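Local coordinates for dehydratase, IlvD/Edd family (Caulobacter crescentus, PDB 5OYN), which catalyses the dehydration of D-xylonate to 2-dehydro-3-deoxy-D-arabinonate with a [2Fe-2S] cluster and magnesium, and also dehydrates D-gluconate, at residues W180-R184 against S499-D503; D314-N320 against E376-Y381; P339-E344 against R370-R375; K388-L392 against I403-S407. One frame throughout, in Å; residues are numbered along the deposited sequence.

Interaction 1: W180-R184 against S499-D503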
# COMPACT_ATOMS: atom_id res chain seq x y z
N TRP A 180 -13.60 30.97 12.43
CA TRP A 180 -14.26 32.28 12.45
C TRP A 180 -14.83 32.61 13.83
O TRP A 180 -14.77 33.76 14.25
CB TRP A 180 -15.36 32.35 11.40
CG TRP A 180 -15.08 31.51 10.21
CD1 TRP A 180 -15.90 30.57 9.65
CD2 TRP A 180 -13.90 31.54 9.41
NE1 TRP A 180 -15.30 30.00 8.56
CE2 TRP A 180 -14.06 30.57 8.39
CE3 TRP A 180 -12.71 32.27 9.45
CZ2 TRP A 180 -13.09 30.33 7.42
CZ3 TRP A 180 -11.73 32.03 8.48
CH2 TRP A 180 -11.93 31.07 7.48
N ARG A 181 -15.39 31.61 14.53
CA ARG A 181 -15.85 31.86 15.90
C ARG A 181 -14.68 32.10 16.84
O ARG A 181 -14.81 32.85 17.81
CB ARG A 181 -16.70 30.70 16.43
CG ARG A 181 -17.82 30.27 15.51
CD ARG A 181 -18.99 29.58 16.21
NE ARG A 181 -20.21 29.79 15.41
CZ ARG A 181 -21.04 28.82 15.01
NH1 ARG A 181 -20.81 27.55 15.34
NH2 ARG A 181 -22.11 29.14 14.27
N SER A 182 -13.54 31.47 16.59
CA SER A 182 -12.42 31.65 17.50
C SER A 182 -11.69 32.95 17.24
O SER A 182 -11.03 33.46 18.15
CB SER A 182 -11.46 30.46 17.41
OG SER A 182 -11.97 29.38 18.18
N ARG A 183 -11.77 33.49 16.01
CA ARG A 183 -11.24 34.82 15.74
C ARG A 183 -11.96 35.87 16.59
O ARG A 183 -11.34 36.86 17.01
CB ARG A 183 -11.36 35.14 14.25
CG ARG A 183 -10.27 34.52 13.38
CD ARG A 183 -9.83 35.45 12.25
NE ARG A 183 -10.42 35.09 10.95
CZ ARG A 183 -9.81 35.22 9.77
NH1 ARG A 183 -8.58 35.70 9.66
NH2 ARG A 183 -10.45 34.87 8.66
N ARG A 184 -13.24 35.66 16.87
CA ARG A 184 -14.01 36.62 17.64
C ARG A 184 -13.71 36.52 19.13
O ARG A 184 -13.61 37.55 19.82
CB ARG A 184 -15.50 36.42 17.38
CG ARG A 184 -15.86 36.63 15.92
CD ARG A 184 -17.35 36.59 15.71
NE ARG A 184 -17.71 35.90 14.48
CZ ARG A 184 -18.54 34.86 14.43
NH1 ARG A 184 -19.10 34.40 15.56
NH2 ARG A 184 -18.82 34.28 13.27
N SER A 499 -15.30 31.53 3.00
CA SER A 499 -15.37 30.08 3.16
C SER A 499 -16.81 29.62 3.23
O SER A 499 -17.66 30.26 3.87
CB SER A 499 -14.61 29.64 4.41
OG SER A 499 -14.62 28.22 4.55
N GLY A 500 -17.11 28.50 2.58
CA GLY A 500 -18.43 27.91 2.68
C GLY A 500 -18.83 27.62 4.11
O GLY A 500 -19.99 27.31 4.40
N THR A 501 -17.86 27.71 5.00
CA THR A 501 -18.06 27.51 6.42
C THR A 501 -18.32 28.81 7.16
O THR A 501 -18.43 28.80 8.39
CB THR A 501 -16.83 26.81 7.00
OG1 THR A 501 -15.69 27.68 6.90
CG2 THR A 501 -16.53 25.56 6.20
N ALA A 502 -18.41 29.93 6.44
CA ALA A 502 -18.64 31.20 7.12
C ALA A 502 -20.08 31.29 7.59
O ALA A 502 -21.00 30.79 6.94
CB ALA A 502 -18.31 32.38 6.20
N ASP A 503 -20.26 31.91 8.76
CA ASP A 503 -21.57 32.27 9.30
C ASP A 503 -21.79 33.79 9.22
O ASP A 503 -22.42 34.40 10.09
CB ASP A 503 -21.71 31.77 10.74
CG ASP A 503 -20.54 32.20 11.62
OD1 ASP A 503 -19.47 32.58 11.07
OD2 ASP A 503 -20.68 32.17 12.87
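Asp503 OD2 is held by two arginines of helix 177-187, which stand one turn apart. Arg184 NH2 makes the shorter salt bridge, 2.8 Å to Asp503 OD2, through a nearly straight N-H (170°). The carboxylate lies at the edge of this guanidinium and is met on its syn side, with the two planes 32° apart. Arg181 reaches the same oxygen more loosely, its NE lying 3.5 Å from Asp503 OD2 with the two planes steeply inclined. The chain of Arg181 is extended from CG to NE, whereas that of Arg184 bends at chi3 (-140°) to turn its NH2 toward the acid.

A second grip lies earlier in the loop. Trp180 NE1 donates in the plane of its indole to Thr501 OG1 at 2.9 Å, and Thr501 OG1 is also hydrogen-bonded to Ser499 OG at 2.6 Å. The six-membered part of the indole comes against Ser499, CZ2 lying 3.4 Å from Ser499 CB. Ser499 to Ala502 form a type I turn closed by Ala502 N to Ser499 O. A leucine in place of Trp180 would probably leave Thr501 OG1 without its N-H donor and open a gap beside Ser499 CB.

The turn borders the active site: the side chain of Ser499 is about 5 Å from the magnesium ion and close to its ligand Glu472, and that of Thr501 is about 6 Å from the iron-sulfur cluster. Charge pairing at one end and an indole N-H at the other therefore tie this loop beside the cofactors to the helix, probably helping to fix its position.

Interaction 2: D314-N320 against E376-Y381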
# COMPACT_ATOMS: atom_id res chain seq x y z
N ASP A 314 -36.70 31.73 -2.46
CA ASP A 314 -37.76 31.44 -1.51
C ASP A 314 -37.83 29.96 -1.13
O ASP A 314 -38.91 29.48 -0.76
CB ASP A 314 -39.11 31.91 -2.05
CG ASP A 314 -39.56 31.14 -3.28
OD1 ASP A 314 -38.77 30.31 -3.81
OD2 ASP A 314 -40.71 31.37 -3.73
N ILE A 315 -36.72 29.24 -1.25
CA ILE A 315 -36.62 27.90 -0.68
C ILE A 315 -36.29 28.02 0.80
O ILE A 315 -35.34 28.74 1.16
CB ILE A 315 -35.55 27.10 -1.41
CG1 ILE A 315 -35.82 27.07 -2.92
CG2 ILE A 315 -35.46 25.69 -0.82
CD1 ILE A 315 -36.63 25.90 -3.40
N PRO A 316 -37.03 27.36 1.69
CA PRO A 316 -36.67 27.40 3.11
C PRO A 316 -35.44 26.53 3.40
O PRO A 316 -35.11 25.60 2.65
CB PRO A 316 -37.91 26.85 3.82
CG PRO A 316 -38.57 25.96 2.80
CD PRO A 316 -38.19 26.49 1.42
N LEU A 317 -34.77 26.86 4.50
CA LEU A 317 -33.62 26.11 4.98
C LEU A 317 -34.11 24.92 5.79
O LEU A 317 -34.82 25.09 6.78
CB LEU A 317 -32.73 27.00 5.84
CG LEU A 317 -31.68 26.27 6.67
CD1 LEU A 317 -30.60 25.69 5.76
CD2 LEU A 317 -31.09 27.19 7.73
N ILE A 318 -33.74 23.70 5.39
CA ILE A 318 -34.26 22.51 6.06
C ILE A 318 -33.20 21.62 6.69
O ILE A 318 -33.57 20.73 7.46
CB ILE A 318 -35.16 21.68 5.13
CG1 ILE A 318 -34.50 21.43 3.78
CG2 ILE A 318 -36.51 22.36 4.96
CD1 ILE A 318 -35.23 20.38 2.97
N VAL A 319 -31.90 21.82 6.45
CA VAL A 319 -30.89 20.98 7.08
C VAL A 319 -30.27 21.73 8.24
O VAL A 319 -29.83 22.88 8.10
CB VAL A 319 -29.82 20.48 6.08
CG1 VAL A 319 -30.47 20.02 4.79
CG2 VAL A 319 -28.74 21.51 5.83
N ASN A 320 -30.23 21.08 9.41
CA ASN A 320 -29.86 21.73 10.66
C ASN A 320 -28.36 21.53 10.92
O ASN A 320 -27.94 20.89 11.88
CB ASN A 320 -30.70 21.18 11.80
CG ASN A 320 -30.60 22.02 13.05
OD1 ASN A 320 -29.98 23.09 13.03
ND2 ASN A 320 -31.18 21.54 14.15
N GLU A 376 -35.02 16.30 13.70
CA GLU A 376 -34.17 17.27 14.41
C GLU A 376 -33.13 17.88 13.48
O GLU A 376 -32.56 18.93 13.79
CB GLU A 376 -33.45 16.58 15.59
CG GLU A 376 -33.95 16.94 17.01
CD GLU A 376 -33.40 15.98 18.12
OE1 GLU A 376 -32.35 15.32 17.93
OE2 GLU A 376 -34.04 15.90 19.20
N VAL A 377 -32.88 17.23 12.34
CA VAL A 377 -31.73 17.52 11.50
C VAL A 377 -32.17 17.99 10.13
O VAL A 377 -31.64 18.97 9.59
CB VAL A 377 -30.81 16.27 11.37
CG1 VAL A 377 -29.55 16.60 10.58
CG2 VAL A 377 -30.49 15.73 12.74
N ILE A 378 -33.13 17.29 9.53
CA ILE A 378 -33.71 17.69 8.26
C ILE A 378 -35.17 18.05 8.51
O ILE A 378 -36.02 17.17 8.70
CB ILE A 378 -33.57 16.59 7.20
CG1 ILE A 378 -32.08 16.35 6.95
CG2 ILE A 378 -34.32 16.99 5.95
CD1 ILE A 378 -31.79 15.18 6.04
N PHE A 379 -35.46 19.35 8.53
CA PHE A 379 -36.79 19.84 8.87
C PHE A 379 -37.78 19.62 7.72
O PHE A 379 -37.38 19.53 6.55
CB PHE A 379 -36.72 21.31 9.23
CG PHE A 379 -36.27 21.56 10.64
CD1 PHE A 379 -35.32 20.72 11.23
CD2 PHE A 379 -36.77 22.61 11.37
CE1 PHE A 379 -34.89 20.95 12.53
CE2 PHE A 379 -36.36 22.84 12.66
CZ PHE A 379 -35.42 22.01 13.24
N PRO A 380 -39.07 19.52 8.05
CA PRO A 380 -40.09 19.45 6.99
C PRO A 380 -40.20 20.78 6.28
O PRO A 380 -40.03 21.85 6.88
CB PRO A 380 -41.37 19.09 7.75
CG PRO A 380 -41.14 19.57 9.13
CD PRO A 380 -39.66 19.50 9.40
N TYR A 381 -40.44 20.70 4.97
CA TYR A 381 -40.50 21.89 4.13
C TYR A 381 -41.44 22.95 4.70
O TYR A 381 -41.11 24.15 4.70
CB TYR A 381 -40.96 21.50 2.72
CG TYR A 381 -40.75 22.56 1.67
CD1 TYR A 381 -41.61 23.65 1.57
CD2 TYR A 381 -39.71 22.46 0.75
CE1 TYR A 381 -41.42 24.62 0.60
CE2 TYR A 381 -39.52 23.42 -0.22
CZ TYR A 381 -40.38 24.50 -0.29
OH TYR A 381 -40.19 25.46 -1.26
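Residues 314-320 and 376-381 run in opposite directions and meet in a single beta bridge, Val319 with Ile378, their CA atoms 4.5 Å apart. Two backbone bonds flank it: Phe379 N to Ile318 O at 2.6 Å, and Asn320 N to Val377 O at 2.5 Å. The same oxygens also receive CA-H...O contacts from Ile378 and Val319.

Beyond the bridge the segments are joined by a proline-aromatic contact. Pro316 lies over one face of the Tyr381 ring, its CG 3.8 Å from the centroid and 9° off the normal, in a CH-pi contact. Tyr381 reaches it because its CG is turned opposite the backbone N (chi1 -166°). An alanine in place of Tyr381 would probably strip Pro316 of this aromatic cover and open a gap next to Ile315 CD1.

Between these ends, Ile318 rests its CG2 against Phe379 CB, while helices 270-282 and 337-347 pack on the Ile318 side chain. The pairing thus joins two loops, one in each of the family's two sequence regions. At the far end, Asn320 ND2 donates in its own amide plane to Glu376 O at 3.0 Å, the N-H angle being 172°.

Interaction 3: P339-E344 against R370-R375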
# COMPACT_ATOMS: atom_id res chain seq x y z
N PRO A 339 -30.27 12.76 -0.43
CA PRO A 339 -31.55 12.24 -0.93
C PRO A 339 -32.73 12.66 -0.08
O PRO A 339 -33.80 12.93 -0.62
CB PRO A 339 -31.35 10.72 -0.92
CG PRO A 339 -29.92 10.53 -0.95
CD PRO A 339 -29.32 11.66 -0.18
N ALA A 340 -32.55 12.75 1.24
CA ALA A 340 -33.65 13.18 2.09
C ALA A 340 -34.03 14.63 1.82
O ALA A 340 -35.21 14.99 1.83
CB ALA A 340 -33.30 12.96 3.57
N VAL A 341 -33.03 15.48 1.55
CA VAL A 341 -33.31 16.87 1.24
C VAL A 341 -34.02 16.97 -0.10
O VAL A 341 -35.03 17.67 -0.24
CB VAL A 341 -32.01 17.69 1.28
CG1 VAL A 341 -32.31 19.17 1.14
CG2 VAL A 341 -31.23 17.41 2.58
N LEU A 342 -33.50 16.25 -1.10
CA LEU A 342 -34.12 16.24 -2.42
C LEU A 342 -35.55 15.73 -2.36
O LEU A 342 -36.42 16.19 -3.11
CB LEU A 342 -33.28 15.39 -3.38
CG LEU A 342 -31.96 16.06 -3.77
CD1 LEU A 342 -31.10 15.13 -4.58
CD2 LEU A 342 -32.19 17.39 -4.52
N TRP A 343 -35.82 14.76 -1.48
CA TRP A 343 -37.18 14.23 -1.36
C TRP A 343 -38.14 15.32 -0.92
O TRP A 343 -39.19 15.53 -1.54
CB TRP A 343 -37.18 13.07 -0.37
CG TRP A 343 -38.50 12.39 -0.16
CD1 TRP A 343 -38.95 11.26 -0.78
CD2 TRP A 343 -39.52 12.77 0.78
NE1 TRP A 343 -40.20 10.92 -0.30
CE2 TRP A 343 -40.56 11.83 0.66
CE3 TRP A 343 -39.65 13.81 1.69
CZ2 TRP A 343 -41.73 11.91 1.42
CZ3 TRP A 343 -40.81 13.89 2.45
CH2 TRP A 343 -41.83 12.94 2.31
N GLU A 344 -37.78 16.02 0.16
CA GLU A 344 -38.52 17.18 0.63
C GLU A 344 -38.87 18.10 -0.52
O GLU A 344 -40.04 18.46 -0.72
CB GLU A 344 -37.68 17.89 1.70
CG GLU A 344 -38.43 18.54 2.84
CD GLU A 344 -39.27 17.57 3.67
OE1 GLU A 344 -38.81 16.45 3.96
OE2 GLU A 344 -40.40 17.95 4.05
N ARG A 370 -36.98 8.08 0.36
CA ARG A 370 -35.91 8.85 0.98
C ARG A 370 -36.40 9.90 1.97
O ARG A 370 -35.66 10.84 2.26
CB ARG A 370 -35.06 9.53 -0.10
CG ARG A 370 -34.21 8.58 -0.94
CD ARG A 370 -33.77 7.36 -0.17
NE ARG A 370 -32.92 6.50 -1.00
CZ ARG A 370 -31.64 6.23 -0.76
NH1 ARG A 370 -31.03 6.74 0.31
NH2 ARG A 370 -30.97 5.45 -1.59
N GLU A 371 -37.61 9.79 2.50
CA GLU A 371 -37.98 10.74 3.54
C GLU A 371 -37.04 10.58 4.73
O GLU A 371 -36.66 9.47 5.10
CB GLU A 371 -39.43 10.57 4.00
CG GLU A 371 -39.90 11.76 4.86
CD GLU A 371 -41.24 11.54 5.57
OE1 GLU A 371 -42.02 10.63 5.17
OE2 GLU A 371 -41.51 12.30 6.54
N THR A 372 -36.64 11.71 5.31
CA THR A 372 -35.67 11.70 6.39
C THR A 372 -36.17 10.88 7.57
O THR A 372 -37.36 10.60 7.73
CB THR A 372 -35.38 13.10 6.88
OG1 THR A 372 -34.64 13.01 8.11
CG2 THR A 372 -36.68 13.83 7.14
N SER A 373 -35.22 10.53 8.43
CA SER A 373 -35.47 9.76 9.64
C SER A 373 -35.18 10.56 10.90
O SER A 373 -35.44 10.06 12.00
CB SER A 373 -34.63 8.49 9.65
OG SER A 373 -33.34 8.72 9.09
N ASP A 374 -34.66 11.78 10.77
CA ASP A 374 -34.33 12.62 11.93
C ASP A 374 -34.88 14.02 11.68
O ASP A 374 -34.22 14.87 11.06
CB ASP A 374 -32.83 12.64 12.16
CG ASP A 374 -32.47 12.98 13.59
OD1 ASP A 374 -33.28 13.66 14.26
OD2 ASP A 374 -31.37 12.57 14.04
N ARG A 375 -36.09 14.29 12.19
CA ARG A 375 -36.64 15.62 11.97
C ARG A 375 -35.95 16.68 12.83
O ARG A 375 -36.28 17.87 12.68
CB ARG A 375 -38.15 15.61 12.21
CG ARG A 375 -38.97 14.92 11.10
CD ARG A 375 -39.06 15.78 9.83
NE ARG A 375 -39.75 15.09 8.73
CZ ARG A 375 -39.65 15.43 7.44
NH1 ARG A 375 -38.89 16.45 7.06
NH2 ARG A 375 -40.31 14.74 6.52
O HOH W 1 -36.59 14.52 3.82
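Trp343 and Glu371 both set CG opposite the backbone N (chi1 -179° and -168°), and the glutamate chain thereby runs across one face of the indole. Glu371 CG stands 3.6 Å from the centroid of the six-membered ring in a CH-pi contact, and the carboxylate beyond it lies almost parallel to the indole.

That carboxylate takes a hydrogen-bonded salt bridge from Arg375 NH2, 2.7 Å to Glu371 OE2. Arg375, bent at chi2 (-74°), also directs NH1 to Glu344 OE1 at 3.1 Å, which it meets from above the carboxylate plane; the bond from its NH2 to the same oxygen is weak. The methyl CG2 of Thr372 covers one face of this guanidinium. Glu344 OE2 accepts from Tyr381 N, so the buried carboxylate is satisfied at both oxygens.

A water donates to Ala340 O and, at 2.9 Å, to Glu344 OE1, and accepts from Thr372 N. Nearby, Ala340 CB packs on Thr372, and Pro339 CB lies against Arg370 CG.

The salt-bridge network and the water thus join the irregular 370-375 loop to helix 337-347. The loop itself is shaped by an ST turn, in which Thr372 OG1 accepts from Asp374 N at 2.9 Å while also bonding Ala335 O at the end of helix 329-335.

Interaction 4: K388-L392 against I403-S407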
# COMPACT_ATOMS: atom_id res chain seq x y z
N LYS A 388 -36.99 31.83 3.08
CA LYS A 388 -36.18 32.59 2.12
C LYS A 388 -34.69 32.37 2.36
O LYS A 388 -33.94 33.28 2.72
CB LYS A 388 -36.52 34.09 2.18
CG LYS A 388 -37.98 34.42 1.91
CD LYS A 388 -38.15 35.82 1.33
CE LYS A 388 -37.83 36.90 2.36
NZ LYS A 388 -38.90 37.94 2.46
N ALA A 389 -34.26 31.12 2.15
CA ALA A 389 -32.90 30.72 2.49
C ALA A 389 -31.97 30.70 1.29
O ALA A 389 -30.75 30.59 1.48
CB ALA A 389 -32.89 29.35 3.15
N GLY A 390 -32.50 30.83 0.08
CA GLY A 390 -31.68 30.83 -1.11
C GLY A 390 -30.76 32.02 -1.17
O GLY A 390 -30.79 32.93 -0.34
N PHE A 391 -29.89 32.01 -2.17
CA PHE A 391 -29.03 33.16 -2.38
C PHE A 391 -29.89 34.31 -2.85
O PHE A 391 -30.94 34.11 -3.48
CB PHE A 391 -27.95 32.86 -3.41
CG PHE A 391 -27.02 31.75 -3.00
CD1 PHE A 391 -26.51 31.68 -1.71
CD2 PHE A 391 -26.67 30.75 -3.90
CE1 PHE A 391 -25.66 30.65 -1.33
CE2 PHE A 391 -25.82 29.72 -3.53
CZ PHE A 391 -25.32 29.67 -2.24
N LEU A 392 -29.47 35.52 -2.52
CA LEU A 392 -30.18 36.72 -2.90
C LEU A 392 -29.26 37.53 -3.81
O LEU A 392 -28.35 38.21 -3.33
CB LEU A 392 -30.59 37.52 -1.67
CG LEU A 392 -31.32 38.81 -2.06
CD1 LEU A 392 -32.50 38.49 -2.98
CD2 LEU A 392 -31.77 39.58 -0.85
N ILE A 403 -24.18 37.94 -4.65
CA ILE A 403 -25.14 37.15 -3.90
C ILE A 403 -24.89 37.34 -2.41
O ILE A 403 -23.76 37.62 -1.98
CB ILE A 403 -25.08 35.65 -4.27
CG1 ILE A 403 -23.66 35.12 -4.14
CG2 ILE A 403 -25.61 35.43 -5.67
CD1 ILE A 403 -23.58 33.62 -4.28
N MET A 404 -25.95 37.19 -1.63
CA MET A 404 -25.90 37.33 -0.18
C MET A 404 -26.29 36.02 0.47
O MET A 404 -27.21 35.34 0.01
CB MET A 404 -26.83 38.45 0.29
CG MET A 404 -26.50 39.01 1.66
SD MET A 404 -27.99 39.66 2.44
CE MET A 404 -27.42 40.11 4.07
N LYS A 405 -25.58 35.64 1.54
CA LYS A 405 -25.86 34.37 2.21
C LYS A 405 -27.08 34.57 3.11
O LYS A 405 -26.97 34.97 4.26
CB LYS A 405 -24.66 33.87 2.99
CG LYS A 405 -24.63 32.33 3.10
CD LYS A 405 -23.27 31.75 3.56
CE LYS A 405 -23.45 30.32 4.10
NZ LYS A 405 -22.20 29.49 4.18
N SER A 406 -28.25 34.29 2.56
CA SER A 406 -29.48 34.49 3.31
C SER A 406 -29.61 33.49 4.45
O SER A 406 -30.20 33.82 5.49
CB SER A 406 -30.69 34.38 2.39
OG SER A 406 -30.39 34.94 1.13
N SER A 407 -29.09 32.27 4.26
CA SER A 407 -29.29 31.19 5.23
C SER A 407 -28.63 31.47 6.56
O SER A 407 -28.92 30.80 7.55
CB SER A 407 -28.76 29.87 4.69
OG SER A 407 -27.35 29.86 4.72
O HOH W 2 -28.25 31.86 1.58
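Phe391 presents one face of its ring to Ile403, whose CD1 sits 4.2 Å from the centroid and 15° off the normal in a CH-pi contact. The methyl is offset toward the rim, nearest to CG of the ring. Closer to the backbone the two side chains meet again, CB against CB at 4.1 Å. Phe391 achieves this with CG opposite its carbonyl carbon (chi1 -61°), which places the ring beside the isoleucine while its edge faces Met404 O.

Next along, Leu392 and Met404 bring their CB atoms to 4.3 Å. Their backbones exchange two bonds, both weak: Met404 N to Leu392 O at 3.1 Å and Leu392 N to Met404 O at 3.4 Å. Here strands 392-393 and 401-404 lie antiparallel as neighbours in a three-stranded sheet, with strand 507-511 on the other side of 401-404; Ile403 and Met404 also touch side chains of that third strand.

Farther along, toward Ser407, the segments are held by a serine and a water. Ser406 OG donates to Gly390 O at 2.5 Å, approaching nearly along the C=O axis (168°), while Ser406 CB packs against Lys388 O. Leu392 CB lies beside the same hydroxyl. The water donates to Ala389 O at 2.8 Å and accepts from Ser407 N at 2.8 Å, bridging the two backbones where Ala389 CB and Ser407 CB also come near each other.

Interaction 1 closes the longest loop of the chain among the four, and the other three are nested within it; interaction 3 lies inside the loop closed by interaction 2, and interaction 4 follows both. Interactions 2 and 3 are neighbours, their centres 10 Å apart, sharing helix 337-347 through Val319 against Val341. Interaction 2 continues into interaction 4 by the backbone bond of Ala389 N to Ile315 O, and interaction 4 reaches interaction 1, 17 Å away between centres, through a weak bond from Lys405 NZ to Ala502 O. A chain of contacts therefore leads from helix 337-347, through the segments flanking the three-stranded sheet, to the loop beside the metal cofactors.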